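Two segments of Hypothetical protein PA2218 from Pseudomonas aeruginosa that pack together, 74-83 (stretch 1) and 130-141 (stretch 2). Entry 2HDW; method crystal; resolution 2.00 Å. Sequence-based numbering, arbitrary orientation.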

ATOM      1  N   ALA A  74       3.795  16.648  -4.099  1.00 10.00           N
ATOM      2  CA  ALA A  74       2.796  16.414  -5.138  1.00 11.45           C
ATOM      3  C   ALA A  74       3.178  15.307  -6.117  1.00 11.46           C
ATOM      4  O   ALA A  74       4.352  14.950  -6.236  1.00 11.67           O
ATOM      5  CB  ALA A  74       2.536  17.714  -5.898  1.00 11.61           C
ATOM      6  N   ASN A  75       2.180  14.743  -6.795  1.00 10.46           N
ATOM      7  CA  ASN A  75       2.460  13.719  -7.794  1.00  9.39           C
ATOM      8  C   ASN A  75       2.283  14.363  -9.167  1.00  9.39           C
ATOM      9  O   ASN A  75       1.873  15.526  -9.260  1.00  7.43           O
ATOM     10  CB  ASN A  75       1.560  12.485  -7.635  1.00 10.04           C
ATOM     11  CG  ASN A  75       0.084  12.772  -7.853  1.00 11.44           C
ATOM     12  OD1 ASN A  75      -0.296  13.760  -8.484  1.00 12.80           O
ATOM     13  ND2 ASN A  75      -0.761  11.876  -7.348  1.00  8.28           N
ATOM     14  N   ARG A  76       2.600  13.621 -10.225  1.00  8.61           N
ATOM     15  CA  ARG A  76       2.508  14.153 -11.586  1.00 10.59           C
ATOM     16  C   ARG A  76       1.110  14.563 -12.022  1.00  9.00           C
ATOM     17  O   ARG A  76       0.942  15.297 -12.997  1.00  9.29           O
ATOM     18  CB  ARG A  76       3.056  13.136 -12.599  1.00 10.36           C
ATOM     19  CG  ARG A  76       4.549  12.871 -12.497  1.00  8.92           C
ATOM     20  CD  ARG A  76       5.052  12.029 -13.668  1.00  9.11           C
ATOM     21  NE  ARG A  76       4.247  10.828 -13.874  1.00  9.19           N
ATOM     22  CZ  ARG A  76       3.276  10.724 -14.777  1.00 11.61           C
ATOM     23  NH1 ARG A  76       2.989  11.752 -15.565  1.00  6.03           N
ATOM     24  NH2 ARG A  76       2.587   9.592 -14.886  1.00  9.28           N
ATOM     25  N   TYR A  77       0.101  14.087 -11.308  1.00 10.06           N
ATOM     26  CA  TYR A  77      -1.262  14.413 -11.682  1.00 10.82           C
ATOM     27  C   TYR A  77      -1.823  15.609 -10.921  1.00 11.11           C
ATOM     28  O   TYR A  77      -3.019  15.908 -11.004  1.00 10.48           O
ATOM     29  CB  TYR A  77      -2.139  13.168 -11.523  1.00  9.74           C
ATOM     30  CG  TYR A  77      -1.699  12.038 -12.441  1.00  8.45           C
ATOM     31  CD1 TYR A  77      -1.446  12.274 -13.798  1.00  9.22           C
ATOM     32  CD2 TYR A  77      -1.551  10.736 -11.964  1.00  8.43           C
ATOM     33  CE1 TYR A  77      -1.058  11.240 -14.656  1.00  8.84           C
ATOM     34  CE2 TYR A  77      -1.170   9.694 -12.810  1.00  8.96           C
ATOM     35  CZ  TYR A  77      -0.925   9.952 -14.154  1.00 10.83           C
ATOM     36  OH  TYR A  77      -0.571   8.918 -14.994  1.00  8.91           O
ATOM     37  N   GLY A  78      -0.942  16.286 -10.186  1.00 11.39           N
ATOM     38  CA  GLY A  78      -1.325  17.475  -9.439  1.00 11.59           C
ATOM     39  C   GLY A  78      -1.897  17.291  -8.047  1.00 12.82           C
ATOM     40  O   GLY A  78      -2.409  18.243  -7.459  1.00 12.78           O
ATOM     41  N   ILE A  79      -1.818  16.085  -7.501  1.00 12.92           N
ATOM     42  CA  ILE A  79      -2.357  15.851  -6.167  1.00 14.13           C
ATOM     43  C   ILE A  79      -1.236  15.894  -5.137  1.00 13.93           C
ATOM     44  O   ILE A  79      -0.173  15.305  -5.347  1.00 13.55           O
ATOM     45  CB  ILE A  79      -3.075  14.483  -6.092  1.00 14.52           C
ATOM     46  CG1 ILE A  79      -4.149  14.413  -7.185  1.00 15.88           C
ATOM     47  CG2 ILE A  79      -3.705  14.291  -4.710  1.00 17.01           C
ATOM     48  CD1 ILE A  79      -4.935  13.106  -7.220  1.00 16.47           C
ATOM     49  N   THR A  80      -1.474  16.609  -4.039  1.00 12.41           N
ATOM     50  CA  THR A  80      -0.494  16.727  -2.964  1.00 12.64           C
ATOM     51  C   THR A  80      -0.774  15.654  -1.920  1.00 12.30           C
ATOM     52  O   THR A  80      -1.896  15.540  -1.416  1.00 12.79           O
ATOM     53  CB  THR A  80      -0.564  18.117  -2.301  1.00 15.11           C
ATOM     54  OG1 THR A  80      -0.259  19.121  -3.278  1.00 15.25           O
ATOM     55  CG2 THR A  80       0.436  18.217  -1.151  1.00 13.54           C
ATOM     56  N   LEU A  81       0.247  14.860  -1.609  1.00  9.93           N
ATOM     57  CA  LEU A  81       0.107  13.777  -0.645  1.00  9.84           C
ATOM     58  C   LEU A  81       0.729  14.098   0.708  1.00  9.82           C
ATOM     59  O   LEU A  81       1.670  14.881   0.799  1.00 10.25           O
ATOM     60  CB  LEU A  81       0.754  12.506  -1.200  1.00  9.99           C
ATOM     61  CG  LEU A  81       0.379  12.098  -2.627  1.00 13.95           C
ATOM     62  CD1 LEU A  81       1.180  10.871  -3.028  1.00 16.02           C
ATOM     63  CD2 LEU A  81      -1.117  11.813  -2.717  1.00 15.05           C
ATOM     64  N   ALA A  82       0.186  13.489   1.758  1.00 10.26           N
ATOM     65  CA  ALA A  82       0.699  13.672   3.110  1.00 10.57           C
ATOM     66  C   ALA A  82       1.446  12.398   3.495  1.00 11.84           C
ATOM     67  O   ALA A  82       1.074  11.301   3.079  1.00  9.53           O
ATOM     68  CB  ALA A  82      -0.451  13.929   4.088  1.00 10.78           C
ATOM     69  N   ALA A  83       2.497  12.537   4.294  1.00 10.51           N
ATOM     70  CA  ALA A  83       3.273  11.374   4.695  1.00 11.80           C
ATOM     71  C   ALA A  83       4.045  11.585   5.989  1.00 12.58           C
ATOM     72  O   ALA A  83       4.237  12.718   6.439  1.00 11.62           O
ATOM     73  CB  ALA A  83       4.243  10.994   3.578  1.00  9.57           C
ATOM     74  N   PHE A 130       3.170   7.018   3.326  1.00 11.14           N
ATOM     75  CA  PHE A 130       2.302   8.050   2.777  1.00 10.77           C
ATOM     76  C   PHE A 130       0.841   7.664   2.611  1.00 11.73           C
ATOM     77  O   PHE A 130       0.492   6.483   2.553  1.00 10.63           O
ATOM     78  CB  PHE A 130       2.842   8.473   1.411  1.00 12.19           C
ATOM     79  CG  PHE A 130       2.757   7.388   0.371  1.00 11.52           C
ATOM     80  CD1 PHE A 130       1.575   7.180  -0.343  1.00 10.92           C
ATOM     81  CD2 PHE A 130       3.845   6.549   0.129  1.00 11.05           C
ATOM     82  CE1 PHE A 130       1.476   6.149  -1.280  1.00 10.07           C
ATOM     83  CE2 PHE A 130       3.759   5.514  -0.805  1.00 11.35           C
ATOM     84  CZ  PHE A 130       2.571   5.315  -1.511  1.00 13.56           C
ATOM     85  N   ASP A 131      -0.012   8.682   2.538  1.00  9.50           N
ATOM     86  CA  ASP A 131      -1.429   8.470   2.311  1.00  9.06           C
ATOM     87  C   ASP A 131      -1.665   8.614   0.810  1.00  9.29           C
ATOM     88  O   ASP A 131      -1.308   9.630   0.205  1.00  6.92           O
ATOM     89  CB  ASP A 131      -2.276   9.505   3.059  1.00  9.08           C
ATOM     90  CG  ASP A 131      -2.362   9.223   4.546  1.00 10.44           C
ATOM     91  OD1 ASP A 131      -2.262   8.036   4.930  1.00 11.34           O
ATOM     92  OD2 ASP A 131      -2.552  10.182   5.327  1.00 10.63           O
ATOM     93  N   PRO A 132      -2.250   7.581   0.184  1.00  8.36           N
ATOM     94  CA  PRO A 132      -2.530   7.610  -1.255  1.00  7.53           C
ATOM     95  C   PRO A 132      -3.428   8.789  -1.628  1.00  7.91           C
ATOM     96  O   PRO A 132      -4.142   9.333  -0.778  1.00  6.43           O
ATOM     97  CB  PRO A 132      -3.225   6.270  -1.497  1.00  5.35           C
ATOM     98  CG  PRO A 132      -2.598   5.374  -0.460  1.00  6.77           C
ATOM     99  CD  PRO A 132      -2.569   6.262   0.760  1.00  9.28           C
ATOM    100  N   SER A 133      -3.375   9.187  -2.898  1.00  7.89           N
ATOM    101  CA  SER A 133      -4.202  10.281  -3.407  1.00  7.85           C
ATOM    102  C   SER A 133      -5.663  10.108  -2.987  1.00  7.10           C
ATOM    103  O   SER A 133      -6.173   8.991  -2.953  1.00  7.36           O
ATOM    104  CB  SER A 133      -4.127  10.333  -4.941  1.00  7.20           C
ATOM    105  OG  SER A 133      -2.911  10.914  -5.396  1.00  8.36           O
ATOM    106  N   TYR A 134      -6.326  11.217  -2.672  1.00  7.60           N
ATOM    107  CA  TYR A 134      -7.736  11.217  -2.276  1.00  7.89           C
ATOM    108  C   TYR A 134      -8.053  10.588  -0.917  1.00  9.52           C
ATOM    109  O   TYR A 134      -9.225  10.536  -0.532  1.00  8.95           O
ATOM    110  CB  TYR A 134      -8.592  10.494  -3.323  1.00  9.09           C
ATOM    111  CG  TYR A 134      -8.459  10.993  -4.739  1.00  7.94           C
ATOM    112  CD1 TYR A 134      -9.106  12.154  -5.164  1.00  7.61           C
ATOM    113  CD2 TYR A 134      -7.706  10.282  -5.669  1.00 10.07           C
ATOM    114  CE1 TYR A 134      -9.002  12.589  -6.488  1.00  7.92           C
ATOM    115  CE2 TYR A 134      -7.597  10.706  -6.991  1.00  8.89           C
ATOM    116  CZ  TYR A 134      -8.242  11.856  -7.393  1.00  9.58           C
ATOM    117  OH  TYR A 134      -8.095  12.275  -8.699  1.00 11.27           O
ATOM    118  N   THR A 135      -7.039  10.112  -0.196  1.00  7.54           N
ATOM    119  CA  THR A 135      -7.282   9.470   1.098  1.00  9.01           C
ATOM    120  C   THR A 135      -6.431  10.008   2.245  1.00 10.33           C
ATOM    121  O   THR A 135      -5.482  10.761   2.031  1.00 11.12           O
ATOM    122  CB  THR A 135      -7.044   7.942   1.019  1.00  8.75           C
ATOM    123  OG1 THR A 135      -5.643   7.677   0.877  1.00  8.90           O
ATOM    124  CG2 THR A 135      -7.783   7.351  -0.178  1.00  7.94           C
ATOM    125  N   GLY A 136      -6.781   9.607   3.467  1.00  8.59           N
ATOM    126  CA  GLY A 136      -6.046  10.049   4.640  1.00  8.43           C
ATOM    127  C   GLY A 136      -5.968  11.560   4.752  1.00 10.40           C
ATOM    128  O   GLY A 136      -6.984  12.251   4.666  1.00 10.94           O
ATOM    129  N   GLU A 137      -4.760  12.080   4.950  1.00  8.27           N
ATOM    130  CA  GLU A 137      -4.570  13.522   5.055  1.00 10.36           C
ATOM    131  C   GLU A 137      -4.171  14.130   3.716  1.00 11.90           C
ATOM    132  O   GLU A 137      -4.017  15.347   3.598  1.00 14.44           O
ATOM    133  CB  GLU A 137      -3.513  13.844   6.113  1.00 10.15           C
ATOM    134  CG  GLU A 137      -3.917  13.417   7.509  1.00 10.84           C
ATOM    135  CD  GLU A 137      -2.951  13.890   8.566  1.00 10.03           C
ATOM    136  OE1 GLU A 137      -1.800  13.413   8.580  1.00 13.18           O
ATOM    137  OE2 GLU A 137      -3.342  14.746   9.383  1.00 11.91           O
ATOM    138  N   SER A 138      -3.997  13.283   2.706  1.00 12.28           N
ATOM    139  CA  SER A 138      -3.636  13.769   1.374  1.00 11.21           C
ATOM    140  C   SER A 138      -4.782  14.556   0.745  1.00 11.45           C
ATOM    141  O   SER A 138      -5.934  14.461   1.179  1.00 11.36           O
ATOM    142  CB  SER A 138      -3.274  12.601   0.460  1.00 10.41           C
ATOM    143  OG  SER A 138      -2.081  11.977   0.889  1.00 11.23           O
ATOM    144  N   GLY A 139      -4.453  15.336  -0.279  1.00 12.15           N
ATOM    145  CA  GLY A 139      -5.457  16.121  -0.971  1.00 11.61           C
ATOM    146  C   GLY A 139      -6.164  15.286  -2.020  1.00 11.51           C
ATOM    147  O   GLY A 139      -5.916  14.085  -2.148  1.00  8.33           O
ATOM    148  N   GLY A 140      -7.051  15.925  -2.775  1.00 10.57           N
ATOM    149  CA  GLY A 140      -7.784  15.216  -3.802  1.00 11.67           C
ATOM    150  C   GLY A 140      -9.266  15.134  -3.503  1.00 11.95           C
ATOM    151  O   GLY A 140      -9.675  14.917  -2.363  1.00 13.45           O
ATOM    152  N   GLN A 141     -10.076  15.315  -4.538  1.00 12.24           N
ATOM    153  CA  GLN A 141     -11.516  15.249  -4.381  1.00 13.80           C
ATOM    154  C   GLN A 141     -12.097  14.673  -5.659  1.00 14.79           C
ATOM    155  O   GLN A 141     -11.567  14.947  -6.735  1.00 14.32           O
ATOM    156  CB  GLN A 141     -12.125  16.650  -4.213  1.00 17.64           C
ATOM    157  CG  GLN A 141     -11.677  17.454  -3.006  1.00 19.43           C
ATOM    158  CD  GLN A 141     -12.321  17.003  -1.709  1.00 23.47           C
ATOM    159  OE1 GLN A 141     -13.497  16.589  -1.669  1.00 26.59           O
ATOM    160  NE2 GLN A 141     -11.567  17.117  -0.624  1.00 26.09           N
TER

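How does stretch 2 first meet the strand of stretch 1? F130 pairs with A83 as an antiparallel, non-hydrogen-bonded bridge, which puts both side chains on one face of the sheet, A83 CB 3.6 Å from F130 CB, while the phenyl ring leads away. One residue on, D131 N donates to A82 O at 2.9 Å, nearly straight.

What fills the space beside the turn from P132 to T135? S133 OG lies 3.3 Å from L81 CD2 and 3.5 Å from I79 CD1, a small side chain between two buried aliphatic ones. Y134 points away at its CB, yet its ring returns, bringing CZ within 3.5 Å of I79 CD1.

How does the second turn, T135 to S138, serve the contact? D131 OD2 accepts from E137 N at 2.9 Å, tying the turn back to the earlier segment, and E137 CB packs 3.7 Å from A82 CB. S138 OG then works twice: it donates to D131 O at 2.6 Å and accepts from A82 N at 2.9 Å, so one hydroxyl satisfies backbone groups of both stretches.

How does the contact close at G139 and G140? G139 N donates to T80 O at 2.8 Å, while G139 O sits 3.4 Å from I79 CG2. At G140, a CB would clash with Y134 CD1, and the backbone angles themselves call for glycine.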